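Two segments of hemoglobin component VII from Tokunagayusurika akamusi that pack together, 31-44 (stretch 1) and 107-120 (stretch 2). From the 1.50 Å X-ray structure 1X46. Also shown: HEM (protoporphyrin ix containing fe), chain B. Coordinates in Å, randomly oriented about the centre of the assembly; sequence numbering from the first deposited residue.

Stretch 1 (31-44) YNFFKSYPASQAKF
Stretch 2 107-120: AHFEEFETALEAFL

Stretch 2 is one unbroken helix, 107-120, that continues at both ends. Its phi/psi values stay near -62/-42, and its amides bond four residues back, as in Glu111 N to Ala107 O at 2.8 Å. Stretch 1 is less regular. Residues 31-36 close a helix. Tyr37 leaves helical geometry at phi/psi -133/71 and is also the N-cap of a short helix that starts at Pro38. A type I turn runs from Gln41 to Phe44, closed by Phe44 N to Gln41 O at 3.1 Å. The axes of helices 31-36 and 107-120 approach to 9.0 Å, and their N-to-C directions differ by 120°. The register runs backward: Ser40 CA lies 7.5 Å from His108 CA, Tyr37 CA 7.3 Å from Glu111 CA, and Phe33 CA 5.5 Å from Ala115 CA. The contact buries 552 Å² in all.

Ala107 makes no contact with stretch 1. His108 has chi1 m and chi2 -32°. Its CA-to-CB bond points sideways, but its ring end comes nearer stretch 1. There His108 NE2 sits 3.1 Å from Lys43 CE, a methylene carbon, so this close approach is a packing contact; the lysine chain is m, t, t, m. The other ring nitrogen, His108 ND1, donates to Glu111 OE1 at 3.2 Å, nearly straight at 168°. Phe109 points away and lays one ring face over the heme methyl CMC.

Glu111 points toward stretch 1 with chi1 m and chi2 t. Its aliphatic part covers one face of the Tyr37 ring. Glu111 CB lies 3.5 Å from the ring centroid, 9° off the normal, a CH-pi contact. Tyr37 has chi1 m and chi2 -80°. Its CE2 is 3.2 Å from Glu111 O. The carboxylate reaches Ser40 through water, since Ser40 OG and Glu111 OE1 are 4.0 Å apart. Water 1 accepts from Ser40 OG at 2.7 Å and donates to Glu111 OE1 at 2.7 Å and to His108 O at 2.9 Å. Water 2 donates to Ser40 OG and to Glu111 OE1, each at 2.7 Å.

Phe112 has chi1 t and chi2 93°. Its C-H ring edge meets the electron-rich face of Phe33, chi1 t and chi2 48°, a favourable pairing. The centroids are 5.0 Å apart and the planes meet at 66°. Phe33 CG is 3.8 Å from Phe112 CD1. Both rings also reach the heme: Phe33 CZ is 3.9 Å from HEM CMC, and Phe112 CE2 is 3.9 Å from HEM CBB.

Thr114, chi1 m, places CG2 3.5 Å from Tyr37 OH. Ala115 points toward stretch 1, and its small side chain goes with the close backbone approach here. Ala115 CB is 4.0 Å from Phe33 CA and 4.2 Å from Ser36 CB. It also lies at the edges of the Phe33 and Tyr37 rings. Asn32, chi1 t and chi2 65°, brings ND2 to 2.9 Å from Ala115 O. Phe119, chi1 t, ends the contact, with its CB 3.8 Å from Asn32 ND2.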

# COMPACT_ATOMS: atom_id res chain seq x y z
N TYR A 31 -8.65 -7.97 2.51
CA TYR A 31 -9.79 -8.11 3.41
C TYR A 31 -9.71 -7.08 4.55
O TYR A 31 -10.73 -6.44 4.84
CB TYR A 31 -9.84 -9.54 3.96
CG TYR A 31 -10.90 -9.73 5.00
CD1 TYR A 31 -12.17 -10.14 4.65
CD2 TYR A 31 -10.61 -9.51 6.35
CE1 TYR A 31 -13.15 -10.32 5.62
CE2 TYR A 31 -11.60 -9.68 7.32
CZ TYR A 31 -12.86 -10.10 6.93
OH TYR A 31 -13.86 -10.30 7.85
N ASN A 32 -8.52 -6.90 5.13
CA ASN A 32 -8.39 -5.94 6.23
C ASN A 32 -8.71 -4.52 5.78
O ASN A 32 -9.37 -3.75 6.49
CB ASN A 32 -7.00 -6.02 6.82
CG ASN A 32 -6.83 -5.10 7.99
OD1 ASN A 32 -7.48 -5.27 9.03
ND2 ASN A 32 -5.96 -4.12 7.84
N PHE A 33 -8.27 -4.17 4.59
CA PHE A 33 -8.55 -2.85 4.04
C PHE A 33 -10.03 -2.65 3.87
O PHE A 33 -10.56 -1.64 4.36
CB PHE A 33 -7.76 -2.68 2.71
CG PHE A 33 -8.07 -1.39 1.98
CD1 PHE A 33 -8.06 -0.17 2.66
CD2 PHE A 33 -8.39 -1.40 0.61
CE1 PHE A 33 -8.35 1.03 1.98
CE2 PHE A 33 -8.69 -0.21 -0.07
CZ PHE A 33 -8.65 1.01 0.62
N PHE A 34 -10.74 -3.58 3.21
CA PHE A 34 -12.16 -3.39 2.98
C PHE A 34 -12.96 -3.49 4.29
O PHE A 34 -13.98 -2.80 4.40
CB PHE A 34 -12.66 -4.46 1.98
CG PHE A 34 -12.23 -4.20 0.54
CD1 PHE A 34 -11.75 -2.96 0.12
CD2 PHE A 34 -12.38 -5.22 -0.38
CE1 PHE A 34 -11.39 -2.76 -1.21
CE2 PHE A 34 -12.04 -5.04 -1.72
CZ PHE A 34 -11.55 -3.83 -2.14
N LYS A 35 -12.54 -4.33 5.23
CA LYS A 35 -13.22 -4.42 6.54
C LYS A 35 -13.11 -3.07 7.25
O LYS A 35 -14.12 -2.60 7.82
CB LYS A 35 -12.66 -5.57 7.38
CG LYS A 35 -13.44 -5.86 8.65
CD LYS A 35 -14.69 -6.71 8.37
CE LYS A 35 -15.35 -7.15 9.67
NZ LYS A 35 -16.55 -6.34 10.03
N SER A 36 -11.94 -2.44 7.19
CA SER A 36 -11.71 -1.18 7.87
C SER A 36 -12.35 -0.01 7.13
O SER A 36 -12.73 1.00 7.75
CB SER A 36 -10.23 -0.91 7.98
OG SER A 36 -9.63 -1.88 8.82
N TYR A 37 -12.46 -0.12 5.80
CA TYR A 37 -13.00 0.92 4.92
C TYR A 37 -14.01 0.36 3.92
O TYR A 37 -13.74 0.29 2.72
CB TYR A 37 -11.86 1.69 4.21
CG TYR A 37 -11.03 2.38 5.25
CD1 TYR A 37 -11.46 3.59 5.82
CD2 TYR A 37 -9.87 1.79 5.75
CE1 TYR A 37 -10.72 4.20 6.85
CE2 TYR A 37 -9.14 2.39 6.75
CZ TYR A 37 -9.56 3.61 7.29
OH TYR A 37 -8.83 4.19 8.30
N PRO A 38 -15.19 -0.03 4.39
CA PRO A 38 -16.21 -0.54 3.45
C PRO A 38 -16.54 0.42 2.30
O PRO A 38 -16.86 -0.01 1.19
CB PRO A 38 -17.43 -0.83 4.36
CG PRO A 38 -16.81 -0.99 5.73
CD PRO A 38 -15.62 -0.12 5.79
N ALA A 39 -16.48 1.73 2.54
CA ALA A 39 -16.74 2.71 1.48
C ALA A 39 -15.73 2.62 0.33
O ALA A 39 -16.05 2.98 -0.81
CB ALA A 39 -16.77 4.11 2.06
N SER A 40 -14.53 2.12 0.62
CA SER A 40 -13.57 1.89 -0.47
C SER A 40 -13.97 0.71 -1.34
O SER A 40 -13.83 0.76 -2.56
CB SER A 40 -12.21 1.67 0.14
OG SER A 40 -11.87 2.86 0.81
N GLN A 41 -14.46 -0.36 -0.73
CA GLN A 41 -14.95 -1.52 -1.49
C GLN A 41 -16.05 -1.15 -2.48
O GLN A 41 -16.16 -1.76 -3.56
CB GLN A 41 -15.44 -2.58 -0.52
CG GLN A 41 -15.91 -3.87 -1.23
CD GLN A 41 -16.54 -4.86 -0.27
OE1 GLN A 41 -16.12 -4.97 0.89
NE2 GLN A 41 -17.57 -5.56 -0.74
N ALA A 42 -16.88 -0.15 -2.13
CA ALA A 42 -17.95 0.30 -2.99
C ALA A 42 -17.47 0.91 -4.31
O ALA A 42 -18.27 1.13 -5.22
CB ALA A 42 -18.83 1.32 -2.24
N LYS A 43 -16.17 1.20 -4.42
CA LYS A 43 -15.62 1.75 -5.67
C LYS A 43 -15.26 0.69 -6.70
O LYS A 43 -15.03 0.99 -7.89
CB LYS A 43 -14.40 2.60 -5.36
CG LYS A 43 -14.67 3.71 -4.37
CD LYS A 43 -13.57 4.74 -4.37
CE LYS A 43 -13.84 5.83 -3.36
NZ LYS A 43 -14.72 6.86 -3.96
N PHE A 44 -15.16 -0.56 -6.25
CA PHE A 44 -14.65 -1.64 -7.12
C PHE A 44 -15.72 -2.33 -7.92
O PHE A 44 -16.70 -2.81 -7.37
CB PHE A 44 -13.89 -2.68 -6.30
CG PHE A 44 -12.59 -2.19 -5.75
CD1 PHE A 44 -11.37 -2.59 -6.31
CD2 PHE A 44 -12.58 -1.28 -4.69
CE1 PHE A 44 -10.17 -2.12 -5.80
CE2 PHE A 44 -11.38 -0.82 -4.19
CZ PHE A 44 -10.19 -1.23 -4.75
N ALA A 107 -7.01 11.18 0.86
CA ALA A 107 -7.48 10.58 2.10
C ALA A 107 -7.70 9.07 1.94
O ALA A 107 -7.38 8.32 2.85
CB ALA A 107 -8.76 11.26 2.58
N HIS A 108 -8.19 8.65 0.76
CA HIS A 108 -8.33 7.21 0.50
C HIS A 108 -7.01 6.49 0.60
O HIS A 108 -6.94 5.39 1.15
CB HIS A 108 -8.93 6.89 -0.87
CG HIS A 108 -10.33 7.33 -1.04
ND1 HIS A 108 -11.21 7.36 0.02
CD2 HIS A 108 -11.00 7.71 -2.13
CE1 HIS A 108 -12.37 7.82 -0.42
NE2 HIS A 108 -12.27 8.02 -1.73
N PHE A 109 -5.95 7.08 0.05
CA PHE A 109 -4.61 6.48 0.20
C PHE A 109 -4.17 6.43 1.65
O PHE A 109 -3.63 5.43 2.13
CB PHE A 109 -3.58 7.16 -0.71
CG PHE A 109 -3.62 6.64 -2.14
CD1 PHE A 109 -3.06 5.40 -2.46
CD2 PHE A 109 -4.24 7.38 -3.14
CE1 PHE A 109 -3.11 4.91 -3.74
CE2 PHE A 109 -4.29 6.89 -4.45
CZ PHE A 109 -3.73 5.67 -4.76
N GLU A 110 -4.46 7.49 2.40
CA GLU A 110 -4.13 7.49 3.82
C GLU A 110 -4.90 6.41 4.59
O GLU A 110 -4.36 5.82 5.52
CB GLU A 110 -4.43 8.86 4.44
CG GLU A 110 -3.54 9.99 3.94
CD GLU A 110 -3.81 11.31 4.67
OE1 GLU A 110 -4.82 11.42 5.41
OE2 GLU A 110 -2.97 12.21 4.54
N GLU A 111 -6.15 6.15 4.17
CA GLU A 111 -6.96 5.09 4.79
C GLU A 111 -6.31 3.73 4.54
O GLU A 111 -6.25 2.89 5.44
CB GLU A 111 -8.38 5.15 4.23
CG GLU A 111 -9.15 6.37 4.71
CD GLU A 111 -10.45 6.58 3.97
OE1 GLU A 111 -10.64 6.02 2.84
OE2 GLU A 111 -11.33 7.30 4.53
N PHE A 112 -5.80 3.54 3.32
CA PHE A 112 -5.10 2.29 2.99
C PHE A 112 -3.86 2.15 3.88
O PHE A 112 -3.58 1.08 4.44
CB PHE A 112 -4.70 2.26 1.50
CG PHE A 112 -4.04 0.98 1.09
CD1 PHE A 112 -4.80 -0.06 0.57
CD2 PHE A 112 -2.66 0.78 1.30
CE1 PHE A 112 -4.20 -1.27 0.23
CE2 PHE A 112 -2.05 -0.43 0.95
CZ PHE A 112 -2.86 -1.46 0.43
N GLU A 113 -3.12 3.24 4.06
CA GLU A 113 -1.99 3.26 4.98
C GLU A 113 -2.41 2.89 6.41
O GLU A 113 -1.76 2.08 7.06
CB GLU A 113 -1.30 4.63 4.94
CG GLU A 113 -0.26 4.84 6.04
CD GLU A 113 0.30 6.27 6.11
OE1 GLU A 113 -0.24 7.18 5.49
OE2 GLU A 113 1.27 6.46 6.89
N THR A 114 -3.47 3.52 6.91
CA THR A 114 -3.96 3.24 8.25
C THR A 114 -4.29 1.77 8.46
O THR A 114 -3.84 1.16 9.46
CB THR A 114 -5.18 4.13 8.53
OG1 THR A 114 -4.74 5.51 8.56
CG2 THR A 114 -5.75 3.84 9.93
N ALA A 115 -4.99 1.19 7.49
CA ALA A 115 -5.30 -0.22 7.58
C ALA A 115 -4.05 -1.11 7.53
O ALA A 115 -3.96 -2.06 8.28
CB ALA A 115 -6.30 -0.65 6.51
N LEU A 116 -3.11 -0.80 6.62
CA LEU A 116 -1.88 -1.58 6.51
C LEU A 116 -1.07 -1.48 7.80
O LEU A 116 -0.44 -2.46 8.22
CB LEU A 116 -1.03 -1.11 5.31
CG LEU A 116 0.11 -2.08 4.94
CD1 LEU A 116 -0.45 -3.34 4.35
CD2 LEU A 116 1.09 -1.48 3.91
N GLU A 117 -1.02 -0.28 8.43
CA GLU A 117 -0.31 -0.11 9.69
C GLU A 117 -0.86 -1.04 10.76
O GLU A 117 -0.10 -1.69 11.51
CB GLU A 117 -0.34 1.34 10.19
CG GLU A 117 0.42 2.34 9.35
CD GLU A 117 0.12 3.78 9.75
OE1 GLU A 117 -1.01 4.08 10.20
OE2 GLU A 117 1.03 4.63 9.61
N ALA A 118 -2.20 -1.10 10.84
CA ALA A 118 -2.83 -1.99 11.81
C ALA A 118 -2.50 -3.44 11.50
O ALA A 118 -2.24 -4.23 12.38
CB ALA A 118 -4.33 -1.77 11.84
N PHE A 119 -2.48 -3.80 10.21
CA PHE A 119 -2.15 -5.17 9.83
C PHE A 119 -0.70 -5.51 10.16
O PHE A 119 -0.41 -6.60 10.64
CB PHE A 119 -2.38 -5.32 8.32
CG PHE A 119 -2.44 -6.77 7.86
CD1 PHE A 119 -3.62 -7.48 7.98
CD2 PHE A 119 -1.32 -7.39 7.33
CE1 PHE A 119 -3.68 -8.84 7.58
CE2 PHE A 119 -1.37 -8.74 6.92
CZ PHE A 119 -2.54 -9.46 7.04
N LEU A 120 0.23 -4.59 9.88
CA LEU A 120 1.63 -4.82 10.20
C LEU A 120 1.82 -4.93 11.72
O LEU A 120 2.58 -5.77 12.22
CB LEU A 120 2.49 -3.67 9.65
CG LEU A 120 2.76 -3.68 8.14
CD1 LEU A 120 3.01 -2.27 7.63
CD2 LEU A 120 3.96 -4.58 7.85
CHA HEM B . -7.28 -0.89 -9.36
CHB HEM B . -2.96 -0.82 -7.15
CHC HEM B . -4.87 1.82 -3.56
CHD HEM B . -9.18 1.75 -5.73
C1A HEM B . -5.98 -1.15 -9.03
C2A HEM B . -5.08 -1.99 -9.80
C3A HEM B . -3.91 -1.96 -9.18
C4A HEM B . -3.98 -1.08 -8.04
CMA HEM B . -2.63 -2.70 -9.62
CAA HEM B . -5.49 -2.84 -11.04
CBA HEM B . -5.63 -2.08 -12.38
CGA HEM B . -4.29 -1.55 -12.82
O1A HEM B . -4.17 -0.32 -13.01
O2A HEM B . -3.33 -2.35 -13.00
C1B HEM B . -3.10 -0.15 -5.96
C2B HEM B . -2.08 0.06 -4.96
C3B HEM B . -2.62 0.80 -3.96
C4B HEM B . -3.99 1.08 -4.34
CMB HEM B . -0.64 -0.51 -5.06
CAB HEM B . -2.02 1.32 -2.63
CBB HEM B . -0.74 1.23 -2.28
C1C HEM B . -6.19 2.03 -3.81
C2C HEM B . -7.14 2.78 -2.98
C3C HEM B . -8.34 2.73 -3.57
C4C HEM B . -8.19 2.00 -4.81
CMC HEM B . -6.78 3.49 -1.66
CAC HEM B . -9.66 3.37 -3.07
C1D HEM B . -9.04 1.09 -6.92
C2D HEM B . -10.11 0.87 -7.85
C3D HEM B . -9.52 0.07 -8.97
C4D HEM B . -8.15 -0.17 -8.58
CMD HEM B . -11.56 1.38 -7.72
CAD HEM B . -10.27 -0.43 -10.24
CBD HEM B . -11.03 -1.71 -9.94
CGD HEM B . -11.86 -2.11 -11.14
O1D HEM B . -11.55 -1.69 -12.28
O2D HEM B . -12.86 -2.85 -10.96
NA HEM B . -5.27 -0.60 -7.98
NB HEM B . -4.28 0.47 -5.53
NC HEM B . -6.86 1.58 -4.93
ND HEM B . -7.86 0.48 -7.38
FE HEM B . -6.06 0.49 -6.46
O HOH W 1 -9.51 4.14 1.20
O HOH W 2 -13.05 4.91 2.14
O HOH W 3 -6.64 -1.18 -5.36